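Local coordinates for protein aminoglycoside N(3)-acetyltransferase (Enterobacter cloacae, PDB 6NP3) that transfers an acetyl group from acetyl-CoA to the N3 amine of 2-deoxystreptamine antibiotics such as gentamicin, probably conferring resistance to them, at residues G110-A115 / P126-L131; L158-G163 / G239-A244; A227-A232 / I259-A264. All blocks are in the same frame, centred on the assembly; numbering follows the deposited sequence.

Contact 1: G110-A115 / P126-L131. Unlike the reference sequence in segment 110-115: Ser114 (reference Thr).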
ATOM      1  N   GLY A 110      -8.348   8.952 -14.807  1.00 19.18           N
ATOM      2  CA  GLY A 110      -7.608   7.856 -15.379  1.00 18.43           C
ATOM      3  C   GLY A 110      -7.031   6.867 -14.385  1.00 17.16           C
ATOM      4  O   GLY A 110      -6.463   5.860 -14.819  1.00 16.99           O
ATOM      5  N   CYS A 111      -7.111   7.145 -13.080  1.00 16.24           N
ATOM      6  CA  CYS A 111      -6.633   6.195 -12.085  1.00 14.91           C
ATOM      7  C   CYS A 111      -7.383   4.885 -12.260  1.00 15.39           C
ATOM      8  O   CYS A 111      -8.597   4.868 -12.486  1.00 18.11           O
ATOM      9  CB  CYS A 111      -6.850   6.753 -10.678  1.00 14.94           C
ATOM     10  SG  CYS A 111      -6.082   5.819  -9.420  1.00 15.33           S
ATOM     11  N   ARG A 112      -6.660   3.779 -12.159  1.00 14.51           N
ATOM     12  CA  ARG A 112      -7.275   2.471 -12.130  1.00 15.35           C
ATOM     13  C   ARG A 112      -7.275   1.945 -10.700  1.00 15.05           C
ATOM     14  O   ARG A 112      -6.426   2.308  -9.881  1.00 15.71           O
ATOM     15  CB  ARG A 112      -6.512   1.520 -13.043  1.00 18.08           C
ATOM     16  CG  ARG A 112      -6.418   1.993 -14.470  1.00 25.40           C
ATOM     17  CD  ARG A 112      -7.770   2.124 -15.151  1.00 32.21           C
ATOM     18  NE  ARG A 112      -7.548   2.216 -16.588  1.00 39.36           N
ATOM     19  CZ  ARG A 112      -7.654   1.192 -17.430  1.00 44.96           C
ATOM     20  NH1 ARG A 112      -8.024  -0.005 -16.994  1.00 46.02           N
ATOM     21  NH2 ARG A 112      -7.411   1.374 -18.718  1.00 46.41           N
ATOM     22  N   ARG A 113      -8.224   1.062 -10.405  1.00 15.54           N
ATOM     23  CA  ARG A 113      -8.438   0.589  -9.041  1.00 16.02           C
ATOM     24  C   ARG A 113      -8.535  -0.926  -9.009  1.00 15.12           C
ATOM     25  O   ARG A 113      -9.259  -1.513  -9.820  1.00 16.39           O
ATOM     26  CB  ARG A 113      -9.740   1.185  -8.481  1.00 18.26           C
ATOM     27  CG  ARG A 113     -10.148   0.765  -7.066  1.00 20.52           C
ATOM     28  CD  ARG A 113      -9.749   1.820  -6.113  1.00 20.88           C
ATOM     29  NE  ARG A 113     -10.143   1.717  -4.710  1.00 17.24           N
ATOM     30  CZ  ARG A 113     -11.148   2.378  -4.146  1.00 16.02           C
ATOM     31  NH1 ARG A 113     -11.985   3.134  -4.873  1.00 17.43           N
ATOM     32  NH2 ARG A 113     -11.292   2.283  -2.820  1.00 14.43           N
ATOM     33  N   SER A 114      -7.846  -1.561  -8.060  1.00 13.06           N
ATOM     34  CA  SER A 114      -7.890  -3.013  -7.990  0.95 12.54           C
ATOM     35  C   SER A 114      -9.165  -3.492  -7.299  1.00 12.93           C
ATOM     36  O   SER A 114      -9.796  -2.778  -6.519  1.00 13.66           O
ATOM     37  CB  SER A 114      -6.643  -3.578  -7.328  0.95 12.36           C
ATOM     38  OG  SER A 114      -6.729  -3.524  -5.910  0.95 11.47           O
ATOM     39  N   ALA A 115      -9.487  -4.748  -7.562  1.00 13.40           N
ATOM     40  CA  ALA A 115     -10.755  -5.364  -7.204  1.00 14.05           C
ATOM     41  C   ALA A 115     -10.830  -5.912  -5.784  1.00 13.98           C
ATOM     42  O   ALA A 115     -11.914  -6.344  -5.378  1.00 15.33           O
ATOM     43  CB  ALA A 115     -11.028  -6.504  -8.189  1.00 15.13           C
ATOM     44  N   PRO A 126       0.858   4.578 -17.567  1.00 12.07           N
ATOM     45  CA  PRO A 126       0.601   3.687 -18.705  1.00 12.25           C
ATOM     46  C   PRO A 126       0.466   2.233 -18.335  1.00 11.89           C
ATOM     47  O   PRO A 126      -0.160   1.467 -19.075  1.00 13.10           O
ATOM     48  CB  PRO A 126       1.789   3.937 -19.639  1.00 12.65           C
ATOM     49  CG  PRO A 126       2.245   5.321 -19.299  1.00 12.50           C
ATOM     50  CD  PRO A 126       2.038   5.425 -17.782  1.00 12.20           C
ATOM     51  N   ASP A 127       1.071   1.796 -17.234  1.00 12.45           N
ATOM     52  CA  ASP A 127       1.030   0.396 -16.833  1.00 12.48           C
ATOM     53  C   ASP A 127      -0.008   0.139 -15.751  1.00 12.70           C
ATOM     54  O   ASP A 127      -0.035  -0.943 -15.152  1.00 13.41           O
ATOM     55  CB  ASP A 127       2.415  -0.050 -16.369  1.00 12.89           C
ATOM     56  CG  ASP A 127       3.473   0.115 -17.437  1.00 12.77           C
ATOM     57  OD1 ASP A 127       3.225  -0.213 -18.606  1.00 13.24           O
ATOM     58  OD2 ASP A 127       4.568   0.613 -17.124  1.00 15.87           O
ATOM     59  N   ALA A 128      -0.922   1.082 -15.548  1.00 13.25           N
ATOM     60  CA  ALA A 128      -1.862   0.987 -14.439  1.00 13.48           C
ATOM     61  C   ALA A 128      -2.762  -0.233 -14.552  1.00 13.36           C
ATOM     62  O   ALA A 128      -3.045  -0.901 -13.547  1.00 13.84           O
ATOM     63  CB  ALA A 128      -2.731   2.237 -14.388  1.00 14.32           C
ATOM     64  N   ALA A 129      -3.265  -0.540 -15.745  1.00 13.90           N
ATOM     65  CA  ALA A 129      -4.146  -1.698 -15.836  1.00 14.15           C
ATOM     66  C   ALA A 129      -3.398  -2.985 -15.508  1.00 13.34           C
ATOM     67  O   ALA A 129      -3.942  -3.884 -14.848  1.00 14.60           O
ATOM     68  CB  ALA A 129      -4.788  -1.772 -17.222  1.00 16.83           C
ATOM     69  N   TRP A 130      -2.175  -3.118 -16.006  1.00 12.75           N
ATOM     70  CA  TRP A 130      -1.369  -4.296 -15.710  1.00 12.81           C
ATOM     71  C   TRP A 130      -1.051  -4.388 -14.225  1.00 11.98           C
ATOM     72  O   TRP A 130      -1.030  -5.484 -13.661  1.00 12.73           O
ATOM     73  CB  TRP A 130      -0.088  -4.216 -16.538  1.00 12.72           C
ATOM     74  CG  TRP A 130       0.906  -5.283 -16.261  1.00 12.60           C
ATOM     75  CD1 TRP A 130       0.921  -6.531 -16.794  1.00 14.31           C
ATOM     76  CD2 TRP A 130       2.036  -5.209 -15.395  1.00 12.48           C
ATOM     77  NE1 TRP A 130       1.962  -7.253 -16.284  1.00 15.82           N
ATOM     78  CE2 TRP A 130       2.666  -6.459 -15.426  1.00 13.67           C
ATOM     79  CE3 TRP A 130       2.556  -4.218 -14.569  1.00 13.18           C
ATOM     80  CZ2 TRP A 130       3.813  -6.722 -14.707  1.00 15.08           C
ATOM     81  CZ3 TRP A 130       3.714  -4.490 -13.869  1.00 14.12           C
ATOM     82  CH2 TRP A 130       4.329  -5.718 -13.951  1.00 15.01           C
ATOM     83  N   LEU A 131      -0.837  -3.249 -13.566  1.00 11.71           N
ATOM     84  CA  LEU A 131      -0.577  -3.270 -12.132  1.00 12.23           C
ATOM     85  C   LEU A 131      -1.786  -3.748 -11.340  1.00 12.00           C
ATOM     86  O   LEU A 131      -1.631  -4.531 -10.402  1.00 12.20           O
ATOM     87  CB  LEU A 131      -0.166  -1.893 -11.617  1.00 12.03           C
ATOM     88  CG  LEU A 131       1.255  -1.497 -11.992  1.00 12.56           C
ATOM     89  CD1 LEU A 131       1.428   0.006 -11.826  1.00 14.30           C
ATOM     90  CD2 LEU A 131       2.269  -2.236 -11.165  1.00 13.21           C
TER

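Contact 2: L158-G163 / G239-A244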
ATOM      1  N   LEU A 158       8.400   5.336  -1.810  1.00 12.30           N
ATOM      2  CA  LEU A 158       8.676   6.742  -1.505  1.00 12.43           C
ATOM      3  C   LEU A 158       7.974   7.074  -0.193  1.00 12.39           C
ATOM      4  O   LEU A 158       6.759   7.235  -0.143  1.00 13.65           O
ATOM      5  CB  LEU A 158       8.165   7.613  -2.643  1.00 13.52           C
ATOM      6  CG  LEU A 158       8.155   9.117  -2.404  1.00 15.24           C
ATOM      7  CD1 LEU A 158       9.527   9.628  -2.045  1.00 16.00           C
ATOM      8  CD2 LEU A 158       7.616   9.826  -3.641  1.00 16.76           C
ATOM      9  N   SER A 159       8.747   7.113   0.872  1.00 13.49           N
ATOM     10  CA  SER A 159       8.224   7.373   2.199  1.00 14.59           C
ATOM     11  C   SER A 159       8.433   8.850   2.494  1.00 14.38           C
ATOM     12  O   SER A 159       9.574   9.314   2.565  1.00 16.68           O
ATOM     13  CB  SER A 159       8.941   6.525   3.247  1.00 16.64           C
ATOM     14  OG  SER A 159       8.522   6.887   4.563  1.00 18.44           O
ATOM     15  N   ILE A 160       7.332   9.573   2.655  1.00 14.53           N
ATOM     16  CA  ILE A 160       7.359  11.013   2.865  1.00 14.97           C
ATOM     17  C   ILE A 160       6.846  11.263   4.274  1.00 15.16           C
ATOM     18  O   ILE A 160       5.640  11.411   4.497  1.00 16.40           O
ATOM     19  CB  ILE A 160       6.530  11.749   1.795  1.00 15.25           C
ATOM     20  CG1 ILE A 160       7.141  11.509   0.425  1.00 16.46           C
ATOM     21  CG2 ILE A 160       6.450  13.229   2.112  1.00 17.10           C
ATOM     22  CD1 ILE A 160       6.267  11.988  -0.731  1.00 16.90           C
ATOM     23  N   GLY A 161       7.780  11.321   5.214  1.00 16.76           N
ATOM     24  CA  GLY A 161       7.480  11.487   6.615  1.00 18.05           C
ATOM     25  C   GLY A 161       6.786  10.321   7.278  1.00 18.43           C
ATOM     26  O   GLY A 161       6.339  10.453   8.423  1.00 20.56           O
ATOM     27  N   ALA A 162       6.649   9.192   6.596  1.00 17.98           N
ATOM     28  CA  ALA A 162       5.991   8.019   7.157  1.00 19.62           C
ATOM     29  C   ALA A 162       6.985   7.153   7.914  1.00 19.94           C
ATOM     30  O   ALA A 162       8.179   7.149   7.627  1.00 21.12           O
ATOM     31  CB  ALA A 162       5.359   7.208   6.031  1.00 19.77           C
ATOM     32  N   GLY A 163       6.474   6.411   8.885  1.00 21.10           N
ATOM     33  CA  GLY A 163       7.316   5.592   9.728  1.00 21.76           C
ATOM     34  C   GLY A 163       7.620   4.253   9.100  1.00 20.84           C
ATOM     35  O   GLY A 163       7.057   3.864   8.063  1.00 20.33           O
ATOM     36  N   GLY A 239      16.032  12.965   2.163  1.00 17.46           N
ATOM     37  CA  GLY A 239      15.919  14.378   1.918  1.00 18.22           C
ATOM     38  C   GLY A 239      14.508  14.861   2.122  1.00 17.73           C
ATOM     39  O   GLY A 239      13.593  14.056   2.335  1.00 17.73           O
ATOM     40  N   PRO A 240      14.289  16.176   2.035  1.00 17.71           N
ATOM     41  CA  PRO A 240      12.962  16.724   2.333  1.00 18.33           C
ATOM     42  C   PRO A 240      12.039  16.611   1.132  1.00 17.47           C
ATOM     43  O   PRO A 240      12.464  16.768  -0.016  1.00 17.70           O
ATOM     44  CB  PRO A 240      13.258  18.206   2.619  1.00 18.87           C
ATOM     45  CG  PRO A 240      14.462  18.494   1.779  1.00 19.67           C
ATOM     46  CD  PRO A 240      15.297  17.242   1.870  1.00 19.10           C
ATOM     47  N   VAL A 241      10.758  16.387   1.408  1.00 17.10           N
ATOM     48  CA  VAL A 241       9.673  16.650   0.472  1.00 17.03           C
ATOM     49  C   VAL A 241       8.669  17.481   1.249  1.00 17.87           C
ATOM     50  O   VAL A 241       8.171  17.036   2.291  1.00 18.22           O
ATOM     51  CB  VAL A 241       9.031  15.355  -0.055  1.00 16.53           C
ATOM     52  CG1 VAL A 241       7.860  15.672  -0.933  1.00 17.33           C
ATOM     53  CG2 VAL A 241      10.071  14.542  -0.812  1.00 16.82           C
ATOM     54  N   GLY A 242       8.449  18.715   0.810  1.00 18.19           N
ATOM     55  CA  GLY A 242       7.837  19.689   1.695  1.00 18.42           C
ATOM     56  C   GLY A 242       8.672  19.783   2.951  1.00 19.85           C
ATOM     57  O   GLY A 242       9.903  19.842   2.906  1.00 20.41           O
ATOM     58  N   GLY A 243       8.007  19.762   4.092  1.00 20.57           N
ATOM     59  CA  GLY A 243       8.682  19.739   5.370  1.00 21.28           C
ATOM     60  C   GLY A 243       9.016  18.365   5.911  1.00 21.86           C
ATOM     61  O   GLY A 243       9.493  18.261   7.048  1.00 23.54           O
ATOM     62  N   ALA A 244       8.797  17.304   5.142  1.00 19.94           N
ATOM     63  CA  ALA A 244       8.875  15.937   5.650  1.00 20.22           C
ATOM     64  C   ALA A 244      10.202  15.286   5.302  1.00 20.80           C
ATOM     65  O   ALA A 244      10.633  15.319   4.147  1.00 19.23           O
ATOM     66  CB  ALA A 244       7.751  15.106   5.041  1.00 20.88           C
TER

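Contact 3: A227-A232 / I259-A264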
ATOM      1  N   ALA A 227      11.882  -3.075   8.481  1.00 15.82           N
ATOM      2  CA  ALA A 227      12.222  -1.805   7.850  1.00 16.49           C
ATOM      3  C   ALA A 227      13.205  -1.010   8.701  1.00 17.18           C
ATOM      4  O   ALA A 227      14.138  -0.395   8.168  1.00 16.81           O
ATOM      5  CB  ALA A 227      10.943  -1.016   7.602  1.00 17.08           C
ATOM      6  N   ARG A 228      13.031  -1.014  10.022  1.00 18.28           N
ATOM      7  CA  ARG A 228      13.993  -0.320  10.876  1.00 20.51           C
ATOM      8  C   ARG A 228      15.390  -0.903  10.714  1.00 19.10           C
ATOM      9  O   ARG A 228      16.376  -0.162  10.608  1.00 19.96           O
ATOM     10  CB  ARG A 228      13.591  -0.424  12.350  1.00 24.66           C
ATOM     11  CG  ARG A 228      12.545   0.527  12.832  1.00 30.74           C
ATOM     12  CD  ARG A 228      12.315   0.424  14.347  1.00 36.51           C
ATOM     13  NE  ARG A 228      11.046   1.055  14.705  1.00 40.97           N
ATOM     14  CZ  ARG A 228      10.842   2.367  14.700  1.00 44.42           C
ATOM     15  NH1 ARG A 228      11.823   3.190  14.366  1.00 45.72           N
ATOM     16  NH2 ARG A 228       9.657   2.858  15.029  1.00 45.77           N
ATOM     17  N   ASP A 229      15.504  -2.234  10.753  0.52 19.51           N
ATOM     18  CA  ASP A 229      16.793  -2.883  10.542  0.52 19.65           C
ATOM     19  C   ASP A 229      17.364  -2.496   9.187  0.52 18.17           C
ATOM     20  O   ASP A 229      18.506  -2.028   9.091  0.52 18.42           O
ATOM     21  CB  ASP A 229      16.645  -4.403  10.661  0.52 21.06           C
ATOM     22  CG  ASP A 229      17.290  -4.965  11.916  0.52 23.74           C
ATOM     23  OD1 ASP A 229      17.971  -4.222  12.648  0.52 26.30           O
ATOM     24  OD2 ASP A 229      17.129  -6.171  12.178  0.52 22.55           O
ATOM     25  N   TYR A 230      16.537  -2.583   8.142  1.00 17.17           N
ATOM     26  CA  TYR A 230      17.010  -2.310   6.785  1.00 16.15           C
ATOM     27  C   TYR A 230      17.560  -0.901   6.687  1.00 15.49           C
ATOM     28  O   TYR A 230      18.635  -0.680   6.124  1.00 16.27           O
ATOM     29  CB  TYR A 230      15.869  -2.496   5.790  1.00 15.23           C
ATOM     30  CG  TYR A 230      16.215  -2.226   4.362  1.00 14.27           C
ATOM     31  CD1 TYR A 230      16.788  -3.193   3.601  1.00 14.32           C
ATOM     32  CD2 TYR A 230      15.948  -0.995   3.771  1.00 14.71           C
ATOM     33  CE1 TYR A 230      17.058  -2.968   2.258  1.00 14.48           C
ATOM     34  CE2 TYR A 230      16.241  -0.753   2.455  1.00 14.56           C
ATOM     35  CZ  TYR A 230      16.797  -1.736   1.707  1.00 14.01           C
ATOM     36  OH  TYR A 230      17.049  -1.463   0.384  1.00 15.21           O
ATOM     37  N   LEU A 231      16.830   0.057   7.237  1.00 16.23           N
ATOM     38  CA  LEU A 231      17.245   1.444   7.129  1.00 17.14           C
ATOM     39  C   LEU A 231      18.491   1.726   7.949  1.00 17.97           C
ATOM     40  O   LEU A 231      19.234   2.655   7.623  1.00 19.63           O
ATOM     41  CB  LEU A 231      16.101   2.361   7.544  1.00 19.15           C
ATOM     42  CG  LEU A 231      14.918   2.333   6.571  1.00 20.59           C
ATOM     43  CD1 LEU A 231      13.733   3.112   7.138  1.00 23.04           C
ATOM     44  CD2 LEU A 231      15.297   2.905   5.207  1.00 20.26           C
ATOM     45  N   ALA A 232      18.766   0.928   8.968  1.00 17.65           N
ATOM     46  CA  ALA A 232      20.003   1.085   9.719  1.00 18.57           C
ATOM     47  C   ALA A 232      21.193   0.486   9.001  1.00 18.19           C
ATOM     48  O   ALA A 232      22.328   0.744   9.416  1.00 19.14           O
ATOM     49  CB  ALA A 232      19.877   0.389  11.077  1.00 21.18           C
ATOM     50  N   ILE A 259      12.518 -11.102   3.450  1.00 12.19           N
ATOM     51  CA  ILE A 259      12.418 -12.559   3.373  1.00 12.96           C
ATOM     52  C   ILE A 259      13.575 -13.197   4.135  1.00 13.82           C
ATOM     53  O   ILE A 259      13.396 -14.132   4.928  1.00 14.63           O
ATOM     54  CB  ILE A 259      12.379 -13.022   1.904  1.00 12.70           C
ATOM     55  CG1 ILE A 259      11.113 -12.487   1.222  1.00 12.79           C
ATOM     56  CG2 ILE A 259      12.480 -14.543   1.795  1.00 14.09           C
ATOM     57  CD1 ILE A 259      11.168 -12.602  -0.289  1.00 13.77           C
ATOM     58  N   GLU A 260      14.793 -12.742   3.842  1.00 14.12           N
ATOM     59  CA  GLU A 260      15.969 -13.259   4.536  1.00 15.98           C
ATOM     60  C   GLU A 260      15.871 -13.021   6.040  1.00 15.16           C
ATOM     61  O   GLU A 260      16.253 -13.889   6.840  1.00 16.09           O
ATOM     62  CB  GLU A 260      17.235 -12.622   3.961  1.00 17.62           C
ATOM     63  CG  GLU A 260      17.493 -12.975   2.527  1.00 25.95           C
ATOM     64  CD  GLU A 260      18.665 -12.226   1.912  1.00 35.50           C
ATOM     65  OE1 GLU A 260      19.474 -11.635   2.654  1.00 36.70           O
ATOM     66  OE2 GLU A 260      18.775 -12.232   0.669  1.00 37.77           O
ATOM     67  N   TRP A 261      15.378 -11.858   6.447  1.00 15.17           N
ATOM     68  CA  TRP A 261      15.312 -11.488   7.855  1.00 15.13           C
ATOM     69  C   TRP A 261      14.392 -12.438   8.604  1.00 14.82           C
ATOM     70  O   TRP A 261      14.746 -12.961   9.672  1.00 16.00           O
ATOM     71  CB  TRP A 261      14.805 -10.047   7.949  1.00 15.46           C
ATOM     72  CG  TRP A 261      14.828  -9.371   9.266  1.00 15.69           C
ATOM     73  CD1 TRP A 261      15.768  -8.478   9.694  1.00 16.68           C
ATOM     74  CD2 TRP A 261      13.846  -9.450  10.305  1.00 16.17           C
ATOM     75  NE1 TRP A 261      15.447  -8.011  10.940  1.00 17.52           N
ATOM     76  CE2 TRP A 261      14.275  -8.598  11.343  1.00 17.67           C
ATOM     77  CE3 TRP A 261      12.656 -10.173  10.473  1.00 16.36           C
ATOM     78  CZ2 TRP A 261      13.551  -8.431  12.515  1.00 18.38           C
ATOM     79  CZ3 TRP A 261      11.939 -10.006  11.638  1.00 17.79           C
ATOM     80  CH2 TRP A 261      12.395  -9.148  12.647  1.00 18.75           C
ATOM     81  N   LEU A 262      13.200 -12.679   8.054  1.00 14.15           N
ATOM     82  CA  LEU A 262      12.254 -13.604   8.656  1.00 14.63           C
ATOM     83  C   LEU A 262      12.804 -15.022   8.679  1.00 14.79           C
ATOM     84  O   LEU A 262      12.697 -15.720   9.697  1.00 15.54           O
ATOM     85  CB  LEU A 262      10.927 -13.569   7.899  1.00 14.15           C
ATOM     86  CG  LEU A 262      10.127 -12.287   8.102  1.00 14.34           C
ATOM     87  CD1 LEU A 262       9.060 -12.171   7.029  1.00 15.39           C
ATOM     88  CD2 LEU A 262       9.522 -12.194   9.502  1.00 15.49           C
ATOM     89  N   GLU A 263      13.387 -15.485   7.574  1.00 14.94           N
ATOM     90  CA  GLU A 263      13.843 -16.877   7.501  1.00 15.32           C
ATOM     91  C   GLU A 263      15.067 -17.141   8.372  1.00 17.34           C
ATOM     92  O   GLU A 263      15.256 -18.269   8.849  1.00 19.03           O
ATOM     93  CB  GLU A 263      14.112 -17.268   6.048  1.00 15.34           C
ATOM     94  CG  GLU A 263      12.791 -17.369   5.284  1.00 14.97           C
ATOM     95  CD  GLU A 263      12.861 -17.638   3.788  1.00 15.16           C
ATOM     96  OE1 GLU A 263      13.958 -17.757   3.215  1.00 15.76           O
ATOM     97  OE2 GLU A 263      11.773 -17.700   3.157  1.00 14.65           O
ATOM     98  N   ALA A 264      15.860 -16.101   8.645  1.00 16.79           N
ATOM     99  CA  ALA A 264      16.983 -16.242   9.562  1.00 18.69           C
ATOM    100  C   ALA A 264      16.516 -16.358  11.006  1.00 20.09           C
ATOM    101  O   ALA A 264      17.221 -16.944  11.841  1.00 22.79           O
ATOM    102  CB  ALA A 264      17.946 -15.057   9.421  1.00 19.54           C
TER

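Contact 1: G110-A115 / P126-L131
Arg112 lays the aliphatic part of its side chain against the methyl of Ala128, with CG 3.7 Å from Ala128 CB and Arg112 CB a little farther from the same methyl at 4.1 Å. Beyond that point the guanidinium group presents one face to Ala129: Arg112 NH1 stands 3.7 Å from Ala129 CB, and Arg112 CZ follows at 4.1 Å. One arginine therefore spans two consecutive residues of the first helical turn, its methylenes on one methyl and its flat cationic head over the next. The shape of the chain explains this. CG lies anti to the carbonyl carbon (chi1 -57°), and a bend at chi2 (-62°) turns the outer part of the chain so that the guanidinium comes over Ala129 CB. No hydrogen bond joins the two segments; the contact consists of methylene and guanidinium packing on two methyls.

In the fold, strand 112-113 is the outermost strand at one edge of the mixed sheet, paired antiparallel with strand 121-124; the chain leaves that second strand and turns into helix 128-132, which packs back over the pair. The evidence is the backbone bonding of Arg112 with Ala123, and the packing of Ala128 and Leu131 on Ala123. The backbones come closest at Arg112 CA and Ala128 CA, 6.1 Å apart, a spacing that small alanine side chains permit. Asp127, which has been seen to bind magnesium, occupies the N-cap position without a capping bond; its OD2 instead forms a hydrogen bond with His153 NE2.

Contact 2: L158-G163 / G239-A244
A two-residue beta hairpin with a type II' turn, Val241 to Ala244, packs here against the end of strand 156-160. The turn is defined by its reciprocal backbone bonds, Val241 N to Ala244 O and Ala244 N to Val241 O, both 2.9 Å, and by Gly242 at the first corner with a positive phi of 56°. The two residues that flank the turn both send side chains to Ile160. Its CG2 meets both: 3.7 Å from Ala244 CB and 4.0 Å from Val241 CB. The other branch of the isoleucine takes part as well, because Ile160 CD1 lies 4.0 Å from Val241 CG1, and the two side chains cross at about a right angle. In Val241 it is the branch anti to the backbone N (chi1 176°) that makes this second touch. Where the strand ends, the backbone itself joins in: Gly161 N is 3.8 Å from Ala244 CB, and Gly161 CA is 4.8 Å from Ala244 CA.

No hydrogen bond runs directly between the segments; the sheet is knitted farther along, where Ser159 bonds by its backbone to Arg247 of strand 244-250. The apolar patch is extended by Val32 of helix 29-32, which touches Ile160 and Ala244, and by Leu12 of helix 5-15, against Val241. Ile160 also bonds through its backbone to His26 and Ser28, both seen to bind acetyl-CoA. Glycine at the first corner, closed by the reciprocal Val241-Ala244 bonds, is characteristic of the type II' hairpin, whose first strand, 237-241, is here an outermost strand of the mixed sheet.

Contact 3: A227-A232 / I259-A264
Trp261 reaches from helix 251-265 to Asp229 on helix 222-233, making an interhelical hydrogen bond between side chains; the two helices precede and follow, in the chain, the hairpin of strands 237-241 and 244-250. The backbones are well apart, 9.1 Å between Asp229 CA and Trp261 CA, so the side chains do the joining. Trp261 gains its reach by holding CG anti to the backbone N (chi1 -172°), and its ring stands nearly perpendicular to the plane through CA, CB and CG. This puts the N-H on the side facing the neighbouring helix.

The bond runs from Trp261 NE1 to Asp229 OD2 at 2.8 Å and is almost straight, with an N-H...O angle of 170°. OD2 lies in the plane of the indole and accepts through its anti lone pair, the one away from the other carboxylate oxygen. The carboxylate plane is turned 68° from the ring, so the two flat groups are far from coplanar. Asp229 is modelled in two conformers, and this geometry is that of one of them, so the bond may be made only part of the time.

Outside the two segments, Arg265 forms a cation-pi contact with Trp261 and donates from NH2 to Trp261 O; its NH1 makes no more than a long, weak ion pair with Asp229 OD2. Arg225 and Ile226 of helix 222-233 also touch the tryptophan. Asp229 OD2 is 3.7 Å from Trp261 CD1 and 3.8 Å from Trp261 CE2, almost centred off the nitrogen corner of the ring.

Contact 2 is the buried one, while contacts 1 and 3 are partly buried and lie on opposite sides of the chain's centre, with about 30 Å between the contact centres. Contacts 1 and 2 involve the same mixed sheet but at its two ends, 112-113 and 237-241 being its outermost strands. Contacts 2 and 3 share a piece of topology instead: the hairpin of contact 2 connects the helices of contact 3, and their nearest atoms are about 6 Å apart without touching. Chemistry follows place. Aliphatic groups, Ile160 with Val241 and Ala244, meet in contact 2, an arginine lies over alanine methyls at the solvent margin in contact 1, and contact 3 alone has a hydrogen bond across its segments.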